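Local atomic coordinates of carbohydrate deacetylase Agd3 (Neosartorya fumigata, PDB entry 6NWZ), a protein that probably removes acetyl groups from galactosaminogalactan, an exopolysaccharide of the fungal biofilm, and carries bound zinc. Residues A[167-172]-A[214-219]; A[248-253]-A[296-301]; A[641-646]-A[663-668]. One frame throughout, in Å; residues are numbered along the deposited sequence.

Interaction 1: A[167-172]-A[214-219]; sequences EGLWHY and FFIGFA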
loop_
_atom_site.group_PDB
_atom_site.type_symbol
_atom_site.label_atom_id
_atom_site.label_comp_id
_atom_site.label_asym_id
_atom_site.label_seq_id
_atom_site.Cartn_x
_atom_site.Cartn_y
_atom_site.Cartn_z
ATOM N N GLU A 167 8.941 -20.371 0.125
ATOM C CA GLU A 167 8.983 -20.954 -1.207
ATOM C C GLU A 167 9.446 -19.915 -2.220
ATOM O O GLU A 167 8.897 -18.813 -2.298
ATOM C CB GLU A 167 7.605 -21.504 -1.578
ATOM C CG GLU A 167 7.552 -22.262 -2.893
ATOM C CD GLU A 167 6.259 -23.042 -3.053
ATOM O OE1 GLU A 167 5.692 -23.468 -2.023
ATOM O OE2 GLU A 167 5.804 -23.226 -4.203
ATOM N N GLY A 168 10.486 -20.262 -2.974
ATOM C CA GLY A 168 11.075 -19.360 -3.933
ATOM C C GLY A 168 12.242 -18.553 -3.413
ATOM O O GLY A 168 12.978 -17.970 -4.214
ATOM N N LEU A 169 12.429 -18.493 -2.100
ATOM C CA LEU A 169 13.550 -17.787 -1.497
ATOM C C LEU A 169 14.586 -18.814 -1.064
ATOM O O LEU A 169 14.312 -19.648 -0.194
ATOM C CB LEU A 169 13.090 -16.951 -0.303
ATOM C CG LEU A 169 12.018 -15.889 -0.550
ATOM C CD1 LEU A 169 11.611 -15.214 0.758
ATOM C CD2 LEU A 169 12.514 -14.865 -1.556
ATOM N N TRP A 170 15.764 -18.765 -1.678
ATOM C CA TRP A 170 16.830 -19.678 -1.290
ATOM C C TRP A 170 17.338 -19.309 0.099
ATOM O O TRP A 170 17.639 -18.141 0.366
ATOM C CB TRP A 170 17.964 -19.630 -2.314
ATOM C CG TRP A 170 18.904 -20.789 -2.224
ATOM C CD1 TRP A 170 20.173 -20.780 -1.723
ATOM C CD2 TRP A 170 18.649 -22.135 -2.646
ATOM N NE1 TRP A 170 20.725 -22.037 -1.809
ATOM C CE2 TRP A 170 19.809 -22.886 -2.370
ATOM C CE3 TRP A 170 17.553 -22.776 -3.233
ATOM C CZ2 TRP A 170 19.903 -24.245 -2.660
ATOM C CZ3 TRP A 170 17.647 -24.127 -3.514
ATOM C CH2 TRP A 170 18.814 -24.846 -3.230
ATOM N N HIS A 171 17.424 -20.299 0.991
ATOM C CA HIS A 171 17.904 -20.070 2.350
ATOM C C HIS A 171 18.841 -21.201 2.762
ATOM O O HIS A 171 19.053 -22.165 2.023
ATOM C CB HIS A 171 16.741 -19.925 3.334
ATOM C CG HIS A 171 15.732 -21.026 3.246
ATOM N ND1 HIS A 171 14.714 -21.030 2.317
ATOM C CD2 HIS A 171 15.582 -22.159 3.975
ATOM C CE1 HIS A 171 13.977 -22.115 2.477
ATOM N NE2 HIS A 171 14.485 -22.819 3.473
ATOM N N TYR A 172 19.423 -21.070 3.953
ATOM C CA TYR A 172 20.384 -22.045 4.466
ATOM C C TYR A 172 20.074 -22.314 5.932
ATOM O O TYR A 172 20.378 -21.480 6.801
ATOM C CB TYR A 172 21.822 -21.559 4.309
ATOM C CG TYR A 172 22.168 -21.013 2.943
ATOM C CD1 TYR A 172 21.965 -19.672 2.644
ATOM C CD2 TYR A 172 22.711 -21.832 1.958
ATOM C CE1 TYR A 172 22.282 -19.159 1.403
ATOM C CE2 TYR A 172 23.033 -21.325 0.708
ATOM C CZ TYR A 172 22.815 -19.985 0.438
ATOM O OH TYR A 172 23.127 -19.459 -0.796
ATOM N N PHE A 214 20.397 -12.454 8.283
ATOM C CA PHE A 214 19.315 -13.268 7.742
ATOM C C PHE A 214 19.899 -14.306 6.790
ATOM O O PHE A 214 20.508 -13.950 5.774
ATOM C CB PHE A 214 18.285 -12.401 7.016
ATOM C CG PHE A 214 17.336 -11.674 7.934
ATOM C CD1 PHE A 214 17.677 -10.449 8.478
ATOM C CD2 PHE A 214 16.092 -12.211 8.235
ATOM C CE1 PHE A 214 16.804 -9.776 9.313
ATOM C CE2 PHE A 214 15.215 -11.545 9.071
ATOM C CZ PHE A 214 15.571 -10.325 9.611
ATOM N N PHE A 215 19.710 -15.583 7.115
ATOM C CA PHE A 215 20.169 -16.695 6.283
ATOM C C PHE A 215 19.167 -17.054 5.192
ATOM O O PHE A 215 18.940 -18.234 4.906
ATOM C CB PHE A 215 20.462 -17.904 7.167
ATOM C CG PHE A 215 21.429 -17.620 8.282
ATOM C CD1 PHE A 215 22.586 -16.894 8.047
ATOM C CD2 PHE A 215 21.174 -18.072 9.569
ATOM C CE1 PHE A 215 23.479 -16.629 9.076
ATOM C CE2 PHE A 215 22.062 -17.809 10.603
ATOM C CZ PHE A 215 23.214 -17.087 10.354
ATOM N N ILE A 216 18.549 -16.050 4.572
ATOM C CA ILE A 216 17.565 -16.260 3.518
ATOM C C ILE A 216 17.648 -15.079 2.563
ATOM O O ILE A 216 17.990 -13.962 2.962
ATOM C CB ILE A 216 16.140 -16.433 4.101
ATOM C CG1 ILE A 216 15.119 -16.681 2.991
ATOM C CG2 ILE A 216 15.738 -15.224 4.944
ATOM C CD1 ILE A 216 13.735 -16.982 3.507
ATOM N N GLY A 217 17.366 -15.335 1.287
ATOM C CA GLY A 217 17.355 -14.263 0.310
ATOM C C GLY A 217 16.134 -13.370 0.452
ATOM O O GLY A 217 15.096 -13.768 0.978
ATOM N N PHE A 218 16.272 -12.137 -0.029
ATOM C CA PHE A 218 15.192 -11.162 -0.033
ATOM C C PHE A 218 14.799 -10.806 -1.463
ATOM O O PHE A 218 15.644 -10.764 -2.362
ATOM C CB PHE A 218 15.594 -9.898 0.730
ATOM C CG PHE A 218 15.337 -9.980 2.204
ATOM C CD1 PHE A 218 16.066 -10.839 3.005
ATOM C CD2 PHE A 218 14.369 -9.185 2.790
ATOM C CE1 PHE A 218 15.827 -10.907 4.368
ATOM C CE2 PHE A 218 14.127 -9.247 4.149
ATOM C CZ PHE A 218 14.856 -10.109 4.939
ATOM N N ALA A 219 13.503 -10.551 -1.671
ATOM C CA ALA A 219 12.978 -10.202 -2.988
ATOM C C ALA A 219 11.667 -9.452 -2.764
ATOM O O ALA A 219 10.569 -9.992 -2.918
ATOM C CB ALA A 219 12.778 -11.436 -3.865
#
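H171 and I216 bring two oppositely running loop segments to a CA-CA separation of 4.0 Å, forming an isolated beta bridge within the CBM87 carbohydrate-binding module. Two backbone bonds flank this pair: G217 N reaches W170 O at 3.0 Å, and Y172 N reaches F215 O at 3.0 Å. The example illustrates how loops that continue from strands 164-165 and 209-214 can be tied together by a single step of beta pairing. At its centre the CB of H171 lies 3.6 Å from the CB of I216, while the imidazole turns off the partner segment. That turn follows from chi1 of 51°, which sets CG between the backbone N and the carbonyl carbon. Both ring nitrogens are engaged, NE2 with Q143. Apolar packing continues at the other end of the bridge, where L169 points across with CG beside its own backbone N. Its CB lies 3.9 Å from I216 CD1, and T225 and S226 of helix 224-237 touch the same leucine. Beyond I216, the CD2 branch of L169 approaches A219 CB at 4.1 Å. H171 ND1 donates to L169 O at 2.9 Å, close to the imidazole plane.

Interaction 2: A[248-253]-A[296-301]; sequences VNLNTQ and SSYFVE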
loop_
_atom_site.group_PDB
_atom_site.type_symbol
_atom_site.label_atom_id
_atom_site.label_comp_id
_atom_site.label_asym_id
_atom_site.label_seq_id
_atom_site.Cartn_x
_atom_site.Cartn_y
_atom_site.Cartn_z
ATOM N N VAL A 248 -0.681 1.678 7.351
ATOM C CA VAL A 248 -1.298 0.807 6.354
ATOM C C VAL A 248 -2.736 1.260 6.151
ATOM O O VAL A 248 -3.538 1.238 7.094
ATOM C CB VAL A 248 -1.246 -0.672 6.764
ATOM C CG1 VAL A 248 -2.031 -1.522 5.771
ATOM C CG2 VAL A 248 0.186 -1.147 6.834
ATOM N N ASN A 249 -3.062 1.674 4.930
ATOM C CA ASN A 249 -4.418 2.079 4.586
ATOM C C ASN A 249 -5.116 0.951 3.841
ATOM O O ASN A 249 -4.522 0.302 2.975
ATOM C CB ASN A 249 -4.427 3.347 3.727
ATOM C CG ASN A 249 -4.074 4.599 4.511
ATOM O OD1 ASN A 249 -3.188 5.360 4.118
ATOM N ND2 ASN A 249 -4.775 4.825 5.618
ATOM N N LEU A 250 -6.381 0.722 4.178
ATOM C CA LEU A 250 -7.206 -0.274 3.499
ATOM C C LEU A 250 -8.427 0.440 2.922
ATOM O O LEU A 250 -9.463 0.559 3.581
ATOM C CB LEU A 250 -7.602 -1.395 4.443
ATOM C CG LEU A 250 -8.412 -2.519 3.800
ATOM C CD1 LEU A 250 -7.623 -3.165 2.665
ATOM C CD2 LEU A 250 -8.825 -3.544 4.849
ATOM N N ASN A 251 -8.300 0.913 1.685
ATOM C CA ASN A 251 -9.372 1.603 0.980
ATOM C C ASN A 251 -9.937 0.675 -0.087
ATOM O O ASN A 251 -9.210 0.258 -0.995
ATOM C CB ASN A 251 -8.866 2.897 0.348
ATOM C CG ASN A 251 -8.254 3.839 1.362
ATOM O OD1 ASN A 251 -8.452 3.684 2.567
ATOM N ND2 ASN A 251 -7.514 4.830 0.879
ATOM N N THR A 252 -11.228 0.360 0.020
ATOM C CA THR A 252 -11.900 -0.550 -0.905
ATOM C C THR A 252 -13.041 0.200 -1.581
ATOM O O THR A 252 -14.066 0.482 -0.948
ATOM C CB THR A 252 -12.408 -1.793 -0.175
ATOM O OG1 THR A 252 -13.379 -1.416 0.807
ATOM C CG2 THR A 252 -11.259 -2.498 0.522
ATOM N N GLN A 253 -12.871 0.513 -2.863
ATOM C CA GLN A 253 -13.823 1.327 -3.606
ATOM C C GLN A 253 -14.766 0.452 -4.419
ATOM O O GLN A 253 -14.336 -0.515 -5.054
ATOM C CB GLN A 253 -13.095 2.299 -4.529
ATOM C CG GLN A 253 -12.352 3.383 -3.791
ATOM C CD GLN A 253 -11.657 4.331 -4.732
ATOM O OE1 GLN A 253 -11.198 3.934 -5.803
ATOM N NE2 GLN A 253 -11.585 5.596 -4.346
ATOM N N SER A 296 -7.755 0.500 14.668
ATOM C CA SER A 296 -8.215 0.390 13.296
ATOM C C SER A 296 -9.514 1.164 13.090
ATOM O O SER A 296 -10.187 1.585 14.035
ATOM C CB SER A 296 -8.417 -1.072 12.908
ATOM O OG SER A 296 -7.187 -1.767 12.844
ATOM N N SER A 297 -9.862 1.336 11.817
ATOM C CA SER A 297 -11.065 2.048 11.410
ATOM C C SER A 297 -11.316 1.814 9.926
ATOM O O SER A 297 -10.660 2.429 9.079
ATOM C CB SER A 297 -10.936 3.545 11.694
ATOM O OG SER A 297 -11.985 4.263 11.071
ATOM N N TYR A 298 -12.258 0.934 9.600
ATOM C CA TYR A 298 -12.517 0.548 8.220
ATOM C C TYR A 298 -13.924 0.950 7.802
ATOM O O TYR A 298 -14.880 0.802 8.570
ATOM C CB TYR A 298 -12.331 -0.959 8.031
ATOM C CG TYR A 298 -12.760 -1.466 6.672
ATOM C CD1 TYR A 298 -11.941 -1.313 5.557
ATOM C CD2 TYR A 298 -13.983 -2.105 6.503
ATOM C CE1 TYR A 298 -12.334 -1.777 4.314
ATOM C CE2 TYR A 298 -14.384 -2.573 5.263
ATOM C CZ TYR A 298 -13.557 -2.406 4.173
ATOM O OH TYR A 298 -13.959 -2.872 2.943
ATOM N N PHE A 299 -14.046 1.460 6.577
ATOM C CA PHE A 299 -15.349 1.682 5.967
ATOM C C PHE A 299 -15.233 1.464 4.464
ATOM O O PHE A 299 -14.135 1.412 3.902
ATOM C CB PHE A 299 -15.914 3.076 6.291
ATOM C CG PHE A 299 -15.108 4.226 5.737
ATOM C CD1 PHE A 299 -15.267 4.643 4.423
ATOM C CD2 PHE A 299 -14.220 4.917 6.547
ATOM C CE1 PHE A 299 -14.537 5.710 3.923
ATOM C CE2 PHE A 299 -13.490 5.985 6.054
ATOM C CZ PHE A 299 -13.649 6.381 4.739
ATOM N N VAL A 300 -16.389 1.344 3.817
ATOM C CA VAL A 300 -16.475 1.041 2.393
ATOM C C VAL A 300 -16.843 2.311 1.639
ATOM O O VAL A 300 -17.840 2.970 1.966
ATOM C CB VAL A 300 -17.502 -0.072 2.127
ATOM C CG1 VAL A 300 -17.533 -0.416 0.653
ATOM C CG2 VAL A 300 -17.179 -1.298 2.971
ATOM N N GLU A 301 -16.048 2.648 0.625
ATOM C CA GLU A 301 -16.248 3.841 -0.187
ATOM C C GLU A 301 -16.894 3.470 -1.514
ATOM O O GLU A 301 -16.479 2.511 -2.173
ATOM C CB GLU A 301 -14.922 4.561 -0.440
ATOM C CG GLU A 301 -15.066 6.000 -0.910
ATOM C CD GLU A 301 -13.730 6.717 -0.990
ATOM O OE1 GLU A 301 -12.726 6.060 -1.337
ATOM O OE2 GLU A 301 -13.685 7.934 -0.699
#
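T252 OG1 and Y298 OH lie 2.6 Å apart in a hydrogen bond between two buried hydroxyls, the threonine and tyrosine side chains crossing at about a right angle. A second polar link runs from Q253 NE2 to E301 OE1, 3.3 Å long but nearly straight, with 168° at the hydrogen. These two side chains lie side by side and point the same way; the acceptor is in the amide plane of Q253, yet the donor stands above the carboxylate plane of E301. Neighbours share these polar ends: R491 bonds Q253 OE1, while H594 meets the same NE2 through ND1 and E301 OE2 through its backbone N. These added bonds should restrict rotation of both groups. The backbone adds only a weak bond, E301 N to T252 O at 3.3 Å. Farther out, with CG anti to the backbone N (chi1 172°), the Y298 ring swings toward 248-253, and its CD1 packs 3.9 Å from L250 CD2. F570 of helix 569-584 touches T252 and Y298. Parallel strands 252-257 and 300-304, with helix 275-289 between them in the chain, form a beta-alpha-beta crossover of the deacetylase domain; strand 252-257 carries D255 and D256, which bind two different zinc ions, the first with H546 and the second with H388 and H392.

Interaction 3: A[641-646]-A[663-668]; sequences VTFPVA and LTVWVQ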
loop_
_atom_site.group_PDB
_atom_site.type_symbol
_atom_site.label_atom_id
_atom_site.label_comp_id
_atom_site.label_asym_id
_atom_site.label_seq_id
_atom_site.Cartn_x
_atom_site.Cartn_y
_atom_site.Cartn_z
ATOM N N VAL A 641 8.270 12.054 12.240
ATOM C CA VAL A 641 9.320 11.511 13.095
ATOM C C VAL A 641 8.696 10.462 14.002
ATOM O O VAL A 641 7.727 10.749 14.712
ATOM C CB VAL A 641 10.017 12.604 13.929
ATOM C CG1 VAL A 641 11.181 12.016 14.722
ATOM C CG2 VAL A 641 10.507 13.721 13.033
ATOM N N THR A 642 9.247 9.254 13.974
ATOM C CA THR A 642 8.727 8.130 14.740
ATOM C C THR A 642 9.556 7.942 16.006
ATOM O O THR A 642 10.786 7.830 15.938
ATOM C CB THR A 642 8.741 6.856 13.891
ATOM O OG1 THR A 642 7.867 7.033 12.767
ATOM C CG2 THR A 642 8.291 5.649 14.703
ATOM N N PHE A 643 8.878 7.913 17.156
ATOM C CA PHE A 643 9.518 7.821 18.461
ATOM C C PHE A 643 9.200 6.493 19.126
ATOM O O PHE A 643 8.021 6.132 19.240
ATOM C CB PHE A 643 9.056 8.968 19.369
ATOM C CG PHE A 643 9.653 10.298 19.023
ATOM C CD1 PHE A 643 9.046 11.126 18.095
ATOM C CD2 PHE A 643 10.820 10.724 19.636
ATOM C CE1 PHE A 643 9.594 12.355 17.781
ATOM C CE2 PHE A 643 11.374 11.949 19.325
ATOM C CZ PHE A 643 10.761 12.765 18.395
ATOM N N PRO A 644 10.215 5.744 19.583
ATOM C CA PRO A 644 9.949 4.536 20.375
ATOM C C PRO A 644 9.796 4.858 21.855
ATOM O O PRO A 644 9.279 4.055 22.638
ATOM C CB PRO A 644 11.189 3.677 20.114
ATOM C CG PRO A 644 12.288 4.696 19.944
ATOM C CD PRO A 644 11.655 5.930 19.326
ATOM N N VAL A 645 10.277 6.034 22.243
ATOM C CA VAL A 645 10.112 6.568 23.587
ATOM C C VAL A 645 9.534 7.966 23.450
ATOM O O VAL A 645 9.945 8.732 22.572
ATOM C CB VAL A 645 11.443 6.599 24.368
ATOM C CG1 VAL A 645 11.240 7.241 25.726
ATOM C CG2 VAL A 645 11.994 5.196 24.529
ATOM N N ALA A 646 8.572 8.292 24.302
ATOM C CA ALA A 646 7.902 9.578 24.199
ATOM C C ALA A 646 8.896 10.710 24.440
ATOM O O ALA A 646 9.681 10.648 25.397
ATOM C CB ALA A 646 6.752 9.659 25.198
ATOM N N LEU A 663 4.875 6.521 18.458
ATOM C CA LEU A 663 4.453 7.911 18.348
ATOM C C LEU A 663 5.039 8.533 17.087
ATOM O O LEU A 663 6.262 8.549 16.907
ATOM C CB LEU A 663 4.886 8.698 19.581
ATOM C CG LEU A 663 4.662 10.208 19.527
ATOM C CD1 LEU A 663 3.201 10.535 19.244
ATOM C CD2 LEU A 663 5.108 10.836 20.829
ATOM N N THR A 664 4.172 9.050 16.220
ATOM C CA THR A 664 4.581 9.785 15.029
ATOM C C THR A 664 4.312 11.266 15.260
ATOM O O THR A 664 3.182 11.651 15.580
ATOM C CB THR A 664 3.837 9.290 13.785
ATOM O OG1 THR A 664 4.013 7.875 13.643
ATOM C CG2 THR A 664 4.356 9.990 12.535
ATOM N N VAL A 665 5.343 12.091 15.104
ATOM C CA VAL A 665 5.242 13.536 15.285
ATOM C C VAL A 665 5.487 14.193 13.933
ATOM O O VAL A 665 6.539 13.985 13.313
ATOM C CB VAL A 665 6.235 14.047 16.343
ATOM C CG1 VAL A 665 6.165 15.561 16.459
ATOM C CG2 VAL A 665 5.956 13.399 17.689
ATOM N N TRP A 666 4.510 14.976 13.468
ATOM C CA TRP A 666 4.619 15.701 12.203
ATOM C C TRP A 666 5.240 17.063 12.495
ATOM O O TRP A 666 4.565 17.984 12.959
ATOM C CB TRP A 666 3.255 15.821 11.527
ATOM C CG TRP A 666 2.710 14.483 11.111
ATOM C CD1 TRP A 666 1.856 13.689 11.820
ATOM C CD2 TRP A 666 3.016 13.768 9.906
ATOM N NE1 TRP A 666 1.601 12.527 11.126
ATOM C CE2 TRP A 666 2.302 12.552 9.948
ATOM C CE3 TRP A 666 3.821 14.037 8.794
ATOM C CZ2 TRP A 666 2.367 11.611 8.920
ATOM C CZ3 TRP A 666 3.882 13.100 7.773
ATOM C CH2 TRP A 666 3.161 11.903 7.844
ATOM N N VAL A 667 6.537 17.183 12.222
ATOM C CA VAL A 667 7.312 18.362 12.590
ATOM C C VAL A 667 7.306 19.350 11.431
ATOM O O VAL A 667 7.833 19.060 10.352
ATOM C CB VAL A 667 8.747 17.980 12.975
ATOM C CG1 VAL A 667 9.474 19.184 13.553
ATOM C CG2 VAL A 667 8.732 16.825 13.958
ATOM N N GLN A 668 6.725 20.526 11.662
ATOM C CA GLN A 668 6.647 21.574 10.650
ATOM C C GLN A 668 7.895 22.446 10.744
ATOM O O GLN A 668 8.057 23.213 11.699
ATOM C CB GLN A 668 5.380 22.405 10.836
ATOM C CG GLN A 668 5.107 23.379 9.698
ATOM C CD GLN A 668 4.970 22.682 8.358
ATOM O OE1 GLN A 668 4.062 21.875 8.152
ATOM N NE2 GLN A 668 5.880 22.986 7.439
#
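V641 and V665 form the firmly paired end of this contact, each backbone N donating to the other's O at 2.8 Å. The bond from V665 N is the straighter, 166° at the hydrogen against 135° for that from V641 N. Close packing continues on the side-chain face shared by V641, F643, L663 and V665. F643 reaches diagonally over the strand pair so that CE1 of its ring comes 3.8 Å from V665 CG2, while L663 O lies in the ring plane at the edge. The same L663 O accepts the backbone N of F643 at 2.7 Å. V641 sends its CG2 branch, the one beside its own backbone N, to V667 CG2 at 3.7 Å. The strands are neighbours in a three-stranded antiparallel sheet of the C-terminal domain: 663-667 is central, with 639-643 and 654-656 on its two sides. Strands 622-629 and 674-683 pack on the apolar face, through V628 on V641, V626 on F643 and F676 on V667. The other face is looser across the pair. T642 OG1 and T664 OG1 stand 4.0 Å apart without a bond, and the former instead meets G244 O; Y242 also packs on T642. Here T664 lays its CG2 over one face of the partly exposed W666 ring, offset toward the rim, while W666 NE1 bonds to E656. Pairing is also slacker near the end of strand 639-643, where L663 N to F643 O stretches to 3.3 Å. L663 itself is partly exposed, and its side chain meets P647 in the loop after strand 639-643. Past F643 the chain turns off toward strand 674-683, P644 resting on I682 and exposed A646 bonding through its backbone to S679.

Overall arrangement
The three contacts follow one another along the chain and fall in three different parts of the protein, the carbohydrate-binding module, the deacetylase domain and the C-terminal domain, so each illustrates pairing of chain-distant segments within one part. None touches another. Interactions 2 and 3 are the closest, with centres 24 Å apart and nearest atoms about 10 Å apart; interaction 1 lies 32 Å from interaction 2 and 33 Å from interaction 3, centre to centre. Interaction 2 alone sits beside a metal site: the Q253 side chain is about 8 Å from a bound zinc ion and about 4 Å from the side chain of D255. Interactions 1 and 3 are remote from the metal sites, though the F643 side chain of interaction 3 is about 10 Å from a bound mannose.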